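Local coordinates for protein probable hydrolase (Pseudomonas aeruginosa, PDB 7AL5) that probably acts as a hydrolase of the alpha/beta hydrolase superfamily, at residues A[30-35]-A[55-60]. Residues are numbered along the deposited sequence; the frame is centred on the assembly and turned at random.
Sequences VIALHG and IVALDF
Two neighbouring parallel strands of the central alpha/beta hydrolase sheet, 28-33 and 53-58, pair here and then splay apart at their C-terminal ends. The turn after 28-33 carries the HG motif, which in this family usually borders the oxyanion hole. V56 N donates to V30 O (2.8 Å), A32 N to V56 O, and L58 N to A32 O (3.1 Å). V30 and I55 lie side by side on one face, where A32 CB also meets I55 CG2. I31 and V56 occupy the other face. Beyond A32 the direct backbone ladder gives way to water. One water donates to both A32 O and L58 O; a second accepts from H34 N, donates to L58 O, and sits 3.1 Å above the centre of the F60 ring.

H34 then bridges the gap with its side chain. With CG between its backbone N and carbonyl carbon (chi1 62°), the ring reaches across to 55-60. There NE2 accepts from F60 N (3.0 Å), which is tilted 29° from the imidazole plane, while ND1 donates to G35 O (2.7 Å). The F60 edge packs T-shaped on the imidazole face, CD2 lying 3.6 Å from H34 CE1. F60 CZ also touches L33 CB. D59 OD2 forms a salt bridge with R188, and OD1 bonds A40 N. The two H34 bonds set which nitrogen donates and which accepts, and hold the ring's rotation.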
ATOM      1  N   VAL A  30     -15.505 -26.859  -0.446  1.00 24.57           N
ATOM      2  CA  VAL A  30     -15.317 -26.535  -1.855  1.00 19.81           C
ATOM      3  C   VAL A  30     -15.069 -25.038  -1.974  1.00 19.29           C
ATOM      4  O   VAL A  30     -15.779 -24.237  -1.357  1.00 16.44           O
ATOM      5  CB  VAL A  30     -16.564 -26.917  -2.673  1.00 22.53           C
ATOM      6  CG1 VAL A  30     -16.418 -26.432  -4.096  1.00 18.10           C
ATOM      7  CG2 VAL A  30     -16.860 -28.409  -2.584  1.00 23.60           C
ATOM      8  N   ILE A  31     -14.094 -24.645  -2.786  1.00 18.25           N
ATOM      9  CA  ILE A  31     -13.934 -23.246  -3.190  1.00 19.20           C
ATOM     10  C   ILE A  31     -14.396 -23.122  -4.638  1.00 19.04           C
ATOM     11  O   ILE A  31     -13.946 -23.889  -5.497  1.00 13.72           O
ATOM     12  CB  ILE A  31     -12.489 -22.761  -3.024  1.00 16.10           C
ATOM     13  CG1 ILE A  31     -12.087 -22.838  -1.550  1.00 18.58           C
ATOM     14  CG2 ILE A  31     -12.336 -21.302  -3.483  1.00 17.17           C
ATOM     15  CD1 ILE A  31     -10.593 -22.582  -1.301  1.00 23.52           C
ATOM     16  N   ALA A  32     -15.335 -22.197  -4.896  1.00 14.96           N
ATOM     17  CA  ALA A  32     -15.853 -21.953  -6.240  1.00 16.56           C
ATOM     18  C   ALA A  32     -15.160 -20.746  -6.866  1.00 19.77           C
ATOM     19  O   ALA A  32     -15.098 -19.656  -6.260  1.00 17.14           O
ATOM     20  CB  ALA A  32     -17.364 -21.746  -6.222  1.00 18.49           C
ATOM     21  N   LEU A  33     -14.606 -20.955  -8.064  1.00 18.92           N
ATOM     22  CA  LEU A  33     -13.827 -19.946  -8.761  1.00 13.03           C
ATOM     23  C   LEU A  33     -14.516 -19.564 -10.072  1.00 21.85           C
ATOM     24  O   LEU A  33     -14.879 -20.446 -10.862  1.00 22.76           O
ATOM     25  CB  LEU A  33     -12.430 -20.456  -9.018  1.00 14.52           C
ATOM     26  CG  LEU A  33     -11.629 -20.901  -7.807  1.00 20.68           C
ATOM     27  CD1 LEU A  33     -10.222 -21.370  -8.244  1.00 18.03           C
ATOM     28  CD2 LEU A  33     -11.555 -19.787  -6.803  1.00 14.81           C
ATOM     29  N   HIS A  34     -14.678 -18.238 -10.304  1.00 15.82           N
ATOM     30  CA  HIS A  34     -15.399 -17.703 -11.450  1.00 19.98           C
ATOM     31  C   HIS A  34     -14.448 -17.349 -12.606  1.00 12.62           C
ATOM     32  O   HIS A  34     -13.221 -17.496 -12.530  1.00 13.30           O
ATOM     33  CB  HIS A  34     -16.233 -16.457 -11.048  1.00 14.56           C
ATOM     34  CG  HIS A  34     -15.401 -15.322 -10.550  1.00 18.80           C
ATOM     35  ND1 HIS A  34     -14.625 -14.548 -11.395  1.00 16.51           N
ATOM     36  CD2 HIS A  34     -15.181 -14.853  -9.294  1.00 14.23           C
ATOM     37  CE1 HIS A  34     -13.945 -13.668 -10.671  1.00 20.50           C
ATOM     38  NE2 HIS A  34     -14.257 -13.836  -9.396  1.00 15.12           N
ATOM     39  N   GLY A  35     -15.055 -16.840 -13.689  1.00 10.97           N
ATOM     40  CA  GLY A  35     -14.338 -16.466 -14.887  1.00 14.61           C
ATOM     41  C   GLY A  35     -13.824 -15.040 -14.891  1.00 13.62           C
ATOM     42  O   GLY A  35     -14.175 -14.189 -14.077  1.00 20.19           O
ATOM     43  N   ILE A  55     -19.679 -24.438  -0.021  1.00 23.50           N
ATOM     44  CA  ILE A  55     -19.062 -23.712  -1.149  1.00 19.70           C
ATOM     45  C   ILE A  55     -18.669 -22.303  -0.732  1.00 21.53           C
ATOM     46  O   ILE A  55     -19.495 -21.557  -0.276  1.00 18.15           O
ATOM     47  CB  ILE A  55     -19.998 -23.716  -2.361  1.00 21.06           C
ATOM     48  CG1 ILE A  55     -20.024 -25.088  -3.027  1.00 20.33           C
ATOM     49  CG2 ILE A  55     -19.580 -22.623  -3.322  1.00 30.49           C
ATOM     50  CD1 ILE A  55     -21.371 -25.688  -3.182  1.00 31.09           C
ATOM     51  N   VAL A  56     -17.388 -22.005  -0.864  1.00 24.14           N
ATOM     52  CA  VAL A  56     -16.874 -20.659  -0.663  1.00 17.89           C
ATOM     53  C   VAL A  56     -16.741 -20.067  -2.055  1.00 16.18           C
ATOM     54  O   VAL A  56     -15.815 -20.415  -2.788  1.00 19.25           O
ATOM     55  CB  VAL A  56     -15.541 -20.677   0.087  1.00 16.72           C
ATOM     56  CG1 VAL A  56     -14.988 -19.292   0.187  1.00 15.91           C
ATOM     57  CG2 VAL A  56     -15.737 -21.250   1.471  1.00 16.08           C
ATOM     58  N   ALA A  57     -17.681 -19.204  -2.444  1.00 16.90           N
ATOM     59  CA  ALA A  57     -17.690 -18.607  -3.784  1.00 14.68           C
ATOM     60  C   ALA A  57     -16.840 -17.363  -3.693  1.00 19.75           C
ATOM     61  O   ALA A  57     -17.261 -16.343  -3.136  1.00 17.21           O
ATOM     62  CB  ALA A  57     -19.098 -18.273  -4.257  1.00 22.79           C
ATOM     63  N   LEU A  58     -15.620 -17.476  -4.144  1.00 20.08           N
ATOM     64  CA  LEU A  58     -14.586 -16.446  -4.006  1.00 20.24           C
ATOM     65  C   LEU A  58     -14.629 -15.417  -5.123  1.00 18.88           C
ATOM     66  O   LEU A  58     -14.874 -15.778  -6.212  1.00 17.12           O
ATOM     67  CB  LEU A  58     -13.262 -17.201  -4.018  1.00 15.08           C
ATOM     68  CG  LEU A  58     -12.009 -16.410  -3.716  1.00 16.52           C
ATOM     69  CD1 LEU A  58     -12.012 -15.912  -2.291  1.00 18.86           C
ATOM     70  CD2 LEU A  58     -10.800 -17.269  -3.985  1.00 17.76           C
ATOM     71  N   ASP A  59     -14.491 -14.154  -4.779  1.00 14.48           N
ATOM     72  CA  ASP A  59     -14.191 -13.147  -5.772  1.00 15.41           C
ATOM     73  C   ASP A  59     -12.691 -13.189  -5.982  1.00 15.92           C
ATOM     74  O   ASP A  59     -11.922 -13.014  -5.036  1.00 16.93           O
ATOM     75  CB  ASP A  59     -14.635 -11.754  -5.340  1.00 21.19           C
ATOM     76  CG  ASP A  59     -16.115 -11.505  -5.565  1.00 18.30           C
ATOM     77  OD1 ASP A  59     -16.665 -12.026  -6.547  1.00 14.03           O
ATOM     78  OD2 ASP A  59     -16.727 -10.770  -4.757  1.00 15.96           O
ATOM     79  N   PHE A  60     -12.264 -13.424  -7.202  1.00 18.23           N
ATOM     80  CA  PHE A  60     -10.840 -13.251  -7.461  1.00 19.29           C
ATOM     81  C   PHE A  60     -10.413 -11.820  -7.161  1.00 16.39           C
ATOM     82  O   PHE A  60     -11.226 -10.876  -7.172  1.00 12.89           O
ATOM     83  CB  PHE A  60     -10.506 -13.571  -8.914  1.00 22.27           C
ATOM     84  CG  PHE A  60     -10.319 -15.024  -9.196  1.00 18.77           C
ATOM     85  CD1 PHE A  60      -9.564 -15.805  -8.372  1.00 12.19           C
ATOM     86  CD2 PHE A  60     -10.898 -15.592 -10.325  1.00 24.09           C
ATOM     87  CE1 PHE A  60      -9.372 -17.151  -8.648  1.00 19.31           C
ATOM     88  CE2 PHE A  60     -10.691 -16.919 -10.624  1.00 23.27           C
ATOM     89  CZ  PHE A  60      -9.915 -17.700  -9.768  1.00 19.30           C
TER
HETATM   90  O   HOH W   1     -16.651 -17.503  -7.369  1.00 11.53           O
HETATM   91  O   HOH W   2     -12.921 -16.998  -8.247  1.00 18.92           O